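Local coordinates for protein sialidase B (Streptococcus pneumoniae serotype 4, PDB 4XJW) that hydrolyses alpha-(2->3)-, alpha-(2->6)- and alpha-(2->8)-glycosidic linkages of terminal sialic acid residues in glycoproteins, glycolipids and oligosaccharides, as a glycosyl hydrolase family 33 sialidase, at residues K300-P309 with T416-Q427; F442-C453 with F468-L479. The protein carries 1 engineered substitution. All coordinates share one frame; numbering follows the deposited sequence.

Counting from the N terminus, the chain lays down strand 301-308, leaves for an inserted, largely antiparallel beta region, and returns as strand 420-426, so interaction 1 closes a loop of 106 intervening residues. Only after that does 442-453 lead into strand 451-459, which turns back as strand 466-472; interaction 2 closes a beta hairpin with 14 residues between the segments. The two contacts follow in series, neither nested nor crossed. Both belong to one mixed sheet of the catalytic propeller, in which strand 286-294 stands between strands 301-308 and 451-459. Their centres are about 14 Å apart, and they touch directly: Asn419 ND2 lies 2.8 Å from Gly449 O, a probable hydrogen bond.

Interaction 1 (K300-P309 with T416-Q427); sequences KTILLADVMP and TPTNYIAMTTSQ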
loop_
_atom_site.group_PDB
_atom_site.type_symbol
_atom_site.label_atom_id
_atom_site.label_comp_id
_atom_site.label_asym_id
_atom_site.label_seq_id
_atom_site.Cartn_x
_atom_site.Cartn_y
_atom_site.Cartn_z
ATOM N N LYS A 300 1.921 -7.782 -25.631
ATOM C CA LYS A 300 2.169 -8.261 -24.275
ATOM C C LYS A 300 2.038 -7.140 -23.243
ATOM O O LYS A 300 2.251 -5.962 -23.531
ATOM C CB LYS A 300 3.562 -8.893 -24.152
ATOM C CG LYS A 300 3.764 -10.176 -24.957
ATOM C CD LYS A 300 5.149 -10.758 -24.709
ATOM C CE LYS A 300 5.393 -12.002 -25.560
ATOM N NZ LYS A 300 6.783 -12.515 -25.409
ATOM N N THR A 301 1.654 -7.516 -22.032
ATOM C CA THR A 301 1.732 -6.599 -20.908
ATOM C C THR A 301 3.061 -6.890 -20.248
ATOM O O THR A 301 3.447 -8.055 -20.097
ATOM C CB THR A 301 0.586 -6.839 -19.908
ATOM O OG1 THR A 301 -0.667 -6.739 -20.590
ATOM C CG2 THR A 301 0.623 -5.816 -18.792
ATOM N N ILE A 302 3.773 -5.833 -19.873
ATOM C CA ILE A 302 5.093 -5.971 -19.282
ATOM C C ILE A 302 5.124 -5.369 -17.880
ATOM O O ILE A 302 4.703 -4.233 -17.674
ATOM C CB ILE A 302 6.148 -5.325 -20.180
ATOM C CG1 ILE A 302 6.172 -6.039 -21.536
ATOM C CG2 ILE A 302 7.505 -5.333 -19.502
ATOM C CD1 ILE A 302 7.100 -5.403 -22.548
ATOM N N LEU A 303 5.612 -6.140 -16.912
ATOM C CA LEU A 303 5.699 -5.662 -15.534
ATOM C C LEU A 303 7.137 -5.731 -15.045
ATOM O O LEU A 303 7.808 -6.756 -15.197
ATOM C CB LEU A 303 4.748 -6.470 -14.625
ATOM C CG LEU A 303 4.672 -6.140 -13.123
ATOM C CD1 LEU A 303 3.306 -6.504 -12.560
ATOM C CD2 LEU A 303 5.734 -6.885 -12.329
ATOM N N LEU A 304 7.610 -4.628 -14.479
ATOM C CA LEU A 304 8.936 -4.600 -13.876
ATOM C C LEU A 304 8.812 -4.469 -12.353
ATOM O O LEU A 304 7.817 -3.951 -11.849
ATOM C CB LEU A 304 9.782 -3.453 -14.452
ATOM C CG LEU A 304 10.592 -3.728 -15.721
ATOM C CD1 LEU A 304 9.713 -4.176 -16.872
ATOM C CD2 LEU A 304 11.390 -2.490 -16.106
ATOM N N ALA A 305 9.818 -4.947 -11.624
ATOM C CA ALA A 305 9.906 -4.737 -10.172
ATOM C C ALA A 305 11.355 -4.803 -9.714
ATOM O O ALA A 305 12.190 -5.393 -10.390
ATOM C CB ALA A 305 9.059 -5.769 -9.408
ATOM N N ASP A 306 11.658 -4.215 -8.565
ATOM C CA ASP A 306 12.977 -4.438 -7.980
ATOM C C ASP A 306 13.022 -5.848 -7.411
ATOM O O ASP A 306 12.010 -6.345 -6.907
ATOM C CB ASP A 306 13.269 -3.489 -6.818
ATOM C CG ASP A 306 13.163 -2.014 -7.182
ATOM O OD1 ASP A 306 13.384 -1.637 -8.348
ATOM O OD2 ASP A 306 12.878 -1.223 -6.250
ATOM N N VAL A 307 14.198 -6.476 -7.463
ATOM C CA VAL A 307 14.393 -7.779 -6.819
ATOM C C VAL A 307 15.462 -7.658 -5.755
ATOM O O VAL A 307 16.539 -7.112 -6.010
ATOM C CB VAL A 307 14.835 -8.854 -7.819
ATOM C CG1 VAL A 307 14.769 -10.235 -7.163
ATOM C CG2 VAL A 307 13.958 -8.810 -9.037
ATOM N N MET A 308 15.158 -8.179 -4.571
ATOM C CA MET A 308 16.075 -8.177 -3.431
ATOM C C MET A 308 16.449 -9.594 -3.020
ATOM O O MET A 308 15.578 -10.415 -2.724
ATOM C CB MET A 308 15.419 -7.487 -2.243
ATOM C CG MET A 308 15.038 -6.043 -2.489
ATOM S SD MET A 308 16.488 -4.978 -2.621
ATOM C CE MET A 308 15.703 -3.410 -2.999
ATOM N N PRO A 309 17.752 -9.895 -2.986
ATOM C CA PRO A 309 18.209 -11.172 -2.437
ATOM C C PRO A 309 17.867 -11.295 -0.954
ATOM O O PRO A 309 17.507 -10.309 -0.298
ATOM C CB PRO A 309 19.732 -11.098 -2.609
ATOM C CG PRO A 309 19.947 -10.110 -3.728
ATOM C CD PRO A 309 18.871 -9.085 -3.492
ATOM N N THR A 416 25.120 -11.605 -5.750
ATOM C CA THR A 416 25.616 -10.452 -5.014
ATOM C C THR A 416 24.488 -9.824 -4.195
ATOM O O THR A 416 23.377 -9.663 -4.702
ATOM C CB THR A 416 26.176 -9.406 -6.000
ATOM O OG1 THR A 416 27.248 -9.985 -6.761
ATOM C CG2 THR A 416 26.664 -8.176 -5.280
ATOM N N PRO A 417 24.749 -9.513 -2.914
ATOM C CA PRO A 417 23.737 -8.902 -2.040
ATOM C C PRO A 417 23.514 -7.448 -2.402
ATOM O O PRO A 417 23.950 -6.551 -1.696
ATOM C CB PRO A 417 24.362 -9.010 -0.642
ATOM C CG PRO A 417 25.844 -9.005 -0.917
ATOM C CD PRO A 417 25.992 -9.811 -2.179
ATOM N N THR A 418 22.829 -7.223 -3.516
ATOM C CA THR A 418 22.533 -5.871 -3.964
ATOM C C THR A 418 21.155 -5.900 -4.598
ATOM O O THR A 418 20.550 -6.964 -4.680
ATOM C CB THR A 418 23.594 -5.369 -4.974
ATOM O OG1 THR A 418 23.428 -3.961 -5.204
ATOM C CG2 THR A 418 23.501 -6.133 -6.293
ATOM N N ASN A 419 20.655 -4.751 -5.040
ATOM C CA ASN A 419 19.324 -4.708 -5.667
ATOM C C ASN A 419 19.387 -4.847 -7.184
ATOM O O ASN A 419 20.326 -4.360 -7.832
ATOM C CB ASN A 419 18.604 -3.415 -5.298
ATOM C CG ASN A 419 19.405 -2.193 -5.679
ATOM O OD1 ASN A 419 20.450 -1.926 -5.082
ATOM N ND2 ASN A 419 18.930 -1.447 -6.679
ATOM N N TYR A 420 18.372 -5.506 -7.746
ATOM C CA TYR A 420 18.280 -5.732 -9.184
ATOM C C TYR A 420 16.923 -5.263 -9.703
ATOM O O TYR A 420 16.022 -4.980 -8.914
ATOM C CB TYR A 420 18.439 -7.219 -9.519
ATOM C CG TYR A 420 19.705 -7.859 -8.994
ATOM C CD1 TYR A 420 19.815 -8.249 -7.659
ATOM C CD2 TYR A 420 20.788 -8.084 -9.836
ATOM C CE1 TYR A 420 20.971 -8.839 -7.183
ATOM C CE2 TYR A 420 21.946 -8.672 -9.366
ATOM C CZ TYR A 420 22.031 -9.041 -8.043
ATOM O OH TYR A 420 23.189 -9.625 -7.579
ATOM N N ILE A 421 16.782 -5.194 -11.023
ATOM C CA ILE A 421 15.472 -4.991 -11.644
ATOM C C ILE A 421 15.162 -6.216 -12.479
ATOM O O ILE A 421 16.025 -6.697 -13.212
ATOM C CB ILE A 421 15.434 -3.741 -12.548
ATOM C CG1 ILE A 421 15.699 -2.482 -11.730
ATOM C CG2 ILE A 421 14.073 -3.607 -13.249
ATOM C CD1 ILE A 421 15.682 -1.188 -12.553
ATOM N N ALA A 422 13.941 -6.731 -12.359
ATOM C CA ALA A 422 13.521 -7.850 -13.201
ATOM C C ALA A 422 12.282 -7.472 -13.971
ATOM O O ALA A 422 11.582 -6.541 -13.588
ATOM C CB ALA A 422 13.262 -9.076 -12.377
ATOM N N MET A 423 12.006 -8.232 -15.027
ATOM C CA MET A 423 10.814 -8.020 -15.837
ATOM C C MET A 423 10.077 -9.338 -16.019
ATOM O O MET A 423 10.700 -10.401 -16.055
ATOM C CB MET A 423 11.192 -7.422 -17.192
ATOM C CG MET A 423 11.872 -8.366 -18.136
ATOM S SD MET A 423 11.979 -7.688 -19.805
ATOM C CE MET A 423 10.527 -6.726 -19.927
ATOM N N THR A 424 8.749 -9.271 -16.089
ATOM C CA THR A 424 7.955 -10.408 -16.504
ATOM C C THR A 424 6.967 -9.905 -17.539
ATOM O O THR A 424 6.748 -8.688 -17.658
ATOM C CB THR A 424 7.228 -11.100 -15.318
ATOM O OG1 THR A 424 6.492 -12.225 -15.821
ATOM C CG2 THR A 424 6.263 -10.145 -14.608
ATOM N N THR A 425 6.408 -10.832 -18.307
ATOM C CA THR A 425 5.434 -10.488 -19.331
ATOM C C THR A 425 4.209 -11.366 -19.192
ATOM O O THR A 425 4.264 -12.446 -18.612
ATOM C CB THR A 425 5.983 -10.664 -20.759
ATOM O OG1 THR A 425 6.183 -12.056 -21.027
ATOM C CG2 THR A 425 7.298 -9.906 -20.953
ATOM N N SER A 426 3.096 -10.891 -19.732
ATOM C CA SER A 426 1.885 -11.687 -19.789
ATOM C C SER A 426 1.357 -11.640 -21.206
ATOM O O SER A 426 1.290 -10.572 -21.816
ATOM C CB SER A 426 0.817 -11.156 -18.839
ATOM O OG SER A 426 -0.403 -11.849 -19.072
ATOM N N GLN A 427 0.971 -12.801 -21.717
ATOM C CA GLN A 427 0.422 -12.897 -23.059
ATOM C C GLN A 427 -1.100 -12.944 -23.017
ATOM O O GLN A 427 -1.754 -13.026 -24.060
ATOM C CB GLN A 427 0.978 -14.137 -23.761
ATOM C CG GLN A 427 2.433 -13.985 -24.200
ATOM C CD GLN A 427 3.272 -15.212 -23.893
ATOM O OE1 GLN A 427 2.747 -16.256 -23.505
ATOM N NE2 GLN A 427 4.587 -15.088 -24.059
HETATM O O HOH W 1 7.867 -12.695 -22.909
#
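Met423 meets two residues of strand 301-308 from the middle of strand 420-426. Its CB lies 3.6 Å from Leu304 CD1, within the non-hydrogen-bonded pair Leu304-Met423. CG is held between the backbone N and the carbonyl carbon (chi1 72°), and the chain then runs extended to SD before bending at chi3 (-32°), away from a staggered value. That bend carries CE to 3.4 Å from Ile302 CG2, a tighter than usual carbon contact, while CE also touches Leu304 CD1. On the other face, Val307 CG2 presses equally closely on Ala422 CB. Eight backbone hydrogen bonds define the antiparallel pairing; the one from Leu303 N to Thr424 O is nearly straight, at 171°. Near one end, a water bridges Lys300 NZ, 2.7 Å away, and Thr425 OG1. At the other, Tyr420 CE1 is 3.8 Å from Pro309 CG, at the ring edge, and Tyr420 OH donates to Thr416 O. Polar groups along the faces bond outward: Thr424 OG1 with Glu434 O, and Asp306 OD1 with Leu452 N of strand 451-459. The chemistry implies neighbouring antiparallel strands of the BNR-repeat propeller, registered by main-chain bonds, with apolar contacts on both faces and the Asp306 side chain about 8 Å from that of Glu503, the predicted active-site residue.

Interaction 2 (F442-C453 with F468-L479); sequences FLGEKHNGTYLC and FATYTSGELTYL
Tyr451 and Tyr471 form the centre of the contact. Tyr451 CB sits over one face of the Tyr471 ring, 3.7 Å from the centroid, a CH-pi contact offset toward the rim. The two rings themselves meet obliquely, their planes at 47°. Tyr471 CG occupies the position between backbone N and carbonyl carbon (chi1 62°), which brings the ring across its neighbour, while Cys453 SG lies in the ring plane at its edge, 3.8 Å from Tyr471 CD2. Reciprocal backbone bonds between Tyr451 and Tyr471 and a third from Cys453 N to Ala469 O fix the antiparallel pairing.

Thr450 OG1 donates a weak bond to Thr470 OG1, and Thr470 OG1 in turn donates to Thr477 O at 2.6 Å. Farther along, Leu479 CD2 stands over the centre of the Phe442 ring, only 9° off its normal, and Leu443 CD1 meets Thr472 CG2 tip to tip. Thr472 OG1 lies in the His447 ring plane at its edge, a contact of 3.2 Å to His447 CE1.

A second shell orients these groups. His447 ND1 donates to Asn448 O, fixing that ring's rotation, while Asn448 ND2 donates to Tyr451 OH, tethering the far end of that ring. One water links Gly449 O to Thr472 OG1. Thr477 OG1 donates to the anti lone pair of Glu475 OE2, also bonded to Ser492 OG.

The side chain of Tyr471 lies about 4 Å from that of Glu503 and about 6 Å from that of Tyr615, the probable nucleophile. The chemistry thus implies a Tyr471 ring covered on one face by Tyr451 CB and met at its edge by Cys453 SG, close to the probable catalytic residues of the propeller.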
loop_
_atom_site.group_PDB
_atom_site.type_symbol
_atom_site.label_atom_id
_atom_site.label_comp_id
_atom_site.label_asym_id
_atom_site.label_seq_id
_atom_site.Cartn_x
_atom_site.Cartn_y
_atom_site.Cartn_z
ATOM N N PHE A 442 22.922 -1.077 -16.040
ATOM C CA PHE A 442 22.976 0.074 -16.935
ATOM C C PHE A 442 24.069 1.084 -16.577
ATOM O O PHE A 442 24.374 1.978 -17.369
ATOM C CB PHE A 442 21.617 0.772 -16.984
ATOM C CG PHE A 442 20.533 -0.065 -17.594
ATOM C CD1 PHE A 442 20.339 -0.077 -18.967
ATOM C CD2 PHE A 442 19.714 -0.851 -16.794
ATOM C CE1 PHE A 442 19.339 -0.860 -19.535
ATOM C CE2 PHE A 442 18.713 -1.624 -17.345
ATOM C CZ PHE A 442 18.530 -1.636 -18.721
ATOM N N LEU A 443 24.657 0.939 -15.395
ATOM C CA LEU A 443 25.616 1.921 -14.901
ATOM C C LEU A 443 26.991 1.320 -14.594
ATOM O O LEU A 443 27.730 1.836 -13.750
ATOM C CB LEU A 443 25.050 2.650 -13.678
ATOM C CG LEU A 443 23.791 3.482 -13.943
ATOM C CD1 LEU A 443 23.204 4.037 -12.666
ATOM C CD2 LEU A 443 24.077 4.601 -14.917
ATOM N N GLY A 444 27.339 0.239 -15.284
ATOM C CA GLY A 444 28.648 -0.373 -15.111
ATOM C C GLY A 444 28.746 -1.416 -14.006
ATOM O O GLY A 444 27.818 -1.592 -13.216
ATOM N N GLU A 445 29.883 -2.105 -13.960
ATOM C CA GLU A 445 30.118 -3.194 -13.007
ATOM C C GLU A 445 30.092 -2.782 -11.535
ATOM O O GLU A 445 29.834 -3.611 -10.661
ATOM C CB GLU A 445 31.461 -3.877 -13.300
ATOM C CG GLU A 445 31.393 -5.026 -14.294
ATOM C CD GLU A 445 32.756 -5.651 -14.560
ATOM O OE1 GLU A 445 32.795 -6.782 -15.087
ATOM O OE2 GLU A 445 33.782 -5.008 -14.243
ATOM N N LYS A 446 30.378 -1.514 -11.258
ATOM C CA LYS A 446 30.571 -1.058 -9.885
ATOM C C LYS A 446 29.450 -0.160 -9.365
ATOM O O LYS A 446 29.688 0.768 -8.595
ATOM C CB LYS A 446 31.908 -0.335 -9.757
ATOM C CG LYS A 446 33.111 -1.252 -9.684
ATOM C CD LYS A 446 34.325 -0.484 -9.177
ATOM C CE LYS A 446 34.870 0.443 -10.248
ATOM N NZ LYS A 446 35.495 -0.338 -11.357
ATOM N N HIS A 447 28.223 -0.449 -9.781
ATOM C CA HIS A 447 27.076 0.360 -9.376
ATOM C C HIS A 447 25.866 -0.548 -9.198
ATOM O O HIS A 447 25.571 -1.363 -10.061
ATOM C CB HIS A 447 26.785 1.418 -10.445
ATOM C CG HIS A 447 25.871 2.513 -9.987
ATOM N ND1 HIS A 447 24.539 2.308 -9.703
ATOM C CD2 HIS A 447 26.100 3.834 -9.786
ATOM C CE1 HIS A 447 23.988 3.451 -9.329
ATOM N NE2 HIS A 447 24.914 4.392 -9.376
ATOM N N ASN A 448 25.174 -0.417 -8.073
ATOM C CA ASN A 448 23.978 -1.221 -7.834
ATOM C C ASN A 448 22.882 -0.881 -8.834
ATOM O O ASN A 448 22.995 0.095 -9.575
ATOM C CB ASN A 448 23.482 -1.033 -6.396
ATOM C CG ASN A 448 22.976 0.367 -6.124
ATOM O OD1 ASN A 448 23.537 1.350 -6.606
ATOM N ND2 ASN A 448 21.900 0.467 -5.344
ATOM N N GLY A 449 21.827 -1.690 -8.866
ATOM C CA GLY A 449 20.712 -1.416 -9.754
ATOM C C GLY A 449 20.107 -0.062 -9.438
ATOM O O GLY A 449 20.202 0.433 -8.304
ATOM N N THR A 450 19.510 0.561 -10.448
ATOM C CA THR A 450 18.702 1.741 -10.203
ATOM C C THR A 450 17.403 1.245 -9.576
ATOM O O THR A 450 17.142 0.040 -9.558
ATOM C CB THR A 450 18.406 2.512 -11.492
ATOM O OG1 THR A 450 17.729 1.663 -12.431
ATOM C CG2 THR A 450 19.710 3.030 -12.121
ATOM N N TYR A 451 16.610 2.171 -9.054
ATOM C CA TYR A 451 15.400 1.807 -8.327
ATOM C C TYR A 451 14.189 2.123 -9.188
ATOM O O TYR A 451 14.022 3.261 -9.633
ATOM C CB TYR A 451 15.329 2.579 -7.014
ATOM C CG TYR A 451 16.601 2.509 -6.197
ATOM C CD1 TYR A 451 17.007 1.322 -5.609
ATOM C CD2 TYR A 451 17.393 3.636 -6.023
ATOM C CE1 TYR A 451 18.174 1.255 -4.862
ATOM C CE2 TYR A 451 18.552 3.585 -5.279
ATOM C CZ TYR A 451 18.938 2.394 -4.701
ATOM O OH TYR A 451 20.105 2.354 -3.962
ATOM N N LEU A 452 13.345 1.118 -9.426
ATOM C CA LEU A 452 12.208 1.306 -10.312
ATOM C C LEU A 452 11.227 2.307 -9.722
ATOM O O LEU A 452 10.935 2.279 -8.527
ATOM C CB LEU A 452 11.513 -0.024 -10.559
ATOM C CG LEU A 452 10.452 -0.067 -11.652
ATOM C CD1 LEU A 452 11.059 0.111 -13.024
ATOM C CD2 LEU A 452 9.709 -1.395 -11.563
ATOM N N CYS A 453 10.715 3.192 -10.567
ATOM C CA CYS A 453 9.646 4.085 -10.144
ATOM C C CYS A 453 8.320 3.349 -10.214
ATOM O O CYS A 453 7.917 2.884 -11.286
ATOM C CB CYS A 453 9.581 5.322 -11.040
ATOM S SG CYS A 453 11.110 6.295 -11.031
ATOM N N PHE A 468 10.493 2.951 -19.035
ATOM C CA PHE A 468 10.275 2.838 -17.594
ATOM C C PHE A 468 11.221 3.772 -16.873
ATOM O O PHE A 468 12.433 3.695 -17.067
ATOM C CB PHE A 468 10.530 1.412 -17.116
ATOM C CG PHE A 468 9.396 0.462 -17.391
ATOM C CD1 PHE A 468 8.320 0.377 -16.514
ATOM C CD2 PHE A 468 9.419 -0.349 -18.513
ATOM C CE1 PHE A 468 7.279 -0.493 -16.753
ATOM C CE2 PHE A 468 8.381 -1.242 -18.764
ATOM C CZ PHE A 468 7.311 -1.310 -17.875
ATOM N N ALA A 469 10.665 4.644 -16.032
ATOM C CA ALA A 469 11.474 5.525 -15.195
ATOM C C ALA A 469 12.070 4.768 -14.016
ATOM O O ALA A 469 11.396 3.939 -13.377
ATOM C CB ALA A 469 10.656 6.702 -14.705
ATOM N N THR A 470 13.338 5.061 -13.726
ATOM C CA THR A 470 13.990 4.585 -12.508
ATOM C C THR A 470 14.790 5.757 -11.957
ATOM O O THR A 470 14.983 6.756 -12.656
ATOM C CB THR A 470 14.939 3.400 -12.767
ATOM O OG1 THR A 470 16.151 3.882 -13.378
ATOM C CG2 THR A 470 14.292 2.349 -13.682
ATOM N N TYR A 471 15.240 5.655 -10.712
ATOM C CA TYR A 471 16.086 6.695 -10.138
ATOM C C TYR A 471 17.286 6.088 -9.443
ATOM O O TYR A 471 17.299 4.903 -9.095
ATOM C CB TYR A 471 15.300 7.573 -9.164
ATOM C CG TYR A 471 14.752 6.827 -7.974
ATOM C CD1 TYR A 471 15.490 6.721 -6.795
ATOM C CD2 TYR A 471 13.492 6.251 -8.010
ATOM C CE1 TYR A 471 14.989 6.040 -5.699
ATOM C CE2 TYR A 471 12.987 5.571 -6.927
ATOM C CZ TYR A 471 13.734 5.464 -5.774
ATOM O OH TYR A 471 13.205 4.774 -4.701
ATOM N N THR A 472 18.318 6.905 -9.276
ATOM C CA THR A 472 19.471 6.524 -8.478
ATOM C C THR A 472 20.074 7.806 -7.950
ATOM O O THR A 472 19.529 8.883 -8.168
ATOM C CB THR A 472 20.502 5.710 -9.291
ATOM O OG1 THR A 472 21.524 5.218 -8.412
ATOM C CG2 THR A 472 21.133 6.562 -10.354
ATOM N N SER A 473 21.187 7.704 -7.233
ATOM C CA SER A 473 21.809 8.907 -6.702
ATOM C C SER A 473 22.214 9.846 -7.836
ATOM O O SER A 473 22.969 9.467 -8.720
ATOM C CB SER A 473 23.019 8.543 -5.846
ATOM O OG SER A 473 23.741 9.705 -5.486
ATOM N N GLY A 474 21.665 11.056 -7.828
ATOM C CA GLY A 474 22.063 12.074 -8.784
ATOM C C GLY A 474 21.368 12.113 -10.136
ATOM O O GLY A 474 21.632 13.026 -10.926
ATOM N N GLU A 475 20.489 11.152 -10.426
ATOM C CA GLU A 475 19.828 11.165 -11.731
ATOM C C GLU A 475 18.543 10.352 -11.793
ATOM O O GLU A 475 18.314 9.455 -10.980
ATOM C CB GLU A 475 20.777 10.680 -12.841
ATOM C CG GLU A 475 21.130 9.191 -12.793
ATOM C CD GLU A 475 21.960 8.724 -13.984
ATOM O OE1 GLU A 475 23.065 9.273 -14.199
ATOM O OE2 GLU A 475 21.512 7.807 -14.709
ATOM N N LEU A 476 17.709 10.683 -12.773
ATOM C CA LEU A 476 16.686 9.757 -13.240
ATOM C C LEU A 476 17.325 8.923 -14.338
ATOM O O LEU A 476 18.099 9.430 -15.154
ATOM C CB LEU A 476 15.468 10.495 -13.786
ATOM C CG LEU A 476 14.670 11.348 -12.810
ATOM C CD1 LEU A 476 13.424 11.912 -13.458
ATOM C CD2 LEU A 476 14.302 10.519 -11.581
ATOM N N THR A 477 17.029 7.633 -14.350
ATOM C CA THR A 477 17.578 6.765 -15.372
ATOM C C THR A 477 16.416 6.114 -16.098
ATOM O O THR A 477 15.806 5.157 -15.595
ATOM C CB THR A 477 18.526 5.694 -14.802
ATOM O OG1 THR A 477 19.454 6.295 -13.886
ATOM C CG2 THR A 477 19.298 5.021 -15.929
ATOM N N TYR A 478 16.093 6.647 -17.271
ATOM C CA TYR A 478 15.016 6.075 -18.072
ATOM C C TYR A 478 15.479 4.819 -18.793
ATOM O O TYR A 478 16.513 4.819 -19.469
ATOM C CB TYR A 478 14.485 7.106 -19.066
ATOM C CG TYR A 478 13.946 8.370 -18.410
ATOM C CD1 TYR A 478 14.776 9.463 -18.164
ATOM C CD2 TYR A 478 12.607 8.474 -18.057
ATOM C CE1 TYR A 478 14.282 10.625 -17.560
ATOM C CE2 TYR A 478 12.103 9.620 -17.475
ATOM C CZ TYR A 478 12.939 10.694 -17.232
ATOM O OH TYR A 478 12.407 11.821 -16.655
ATOM N N LEU A 479 14.724 3.739 -18.643
ATOM C CA LEU A 479 15.035 2.508 -19.348
ATOM C C LEU A 479 14.138 2.408 -20.575
ATOM O O LEU A 479 12.901 2.404 -20.466
ATOM C CB LEU A 479 14.860 1.300 -18.423
ATOM C CG LEU A 479 15.613 1.398 -17.095
ATOM C CD1 LEU A 479 15.503 0.094 -16.331
ATOM C CD2 LEU A 479 17.080 1.759 -17.337
HETATM O O HOH W 2 20.723 2.989 -7.383
HETATM O O HOH W 3 8.845 2.553 -13.673
#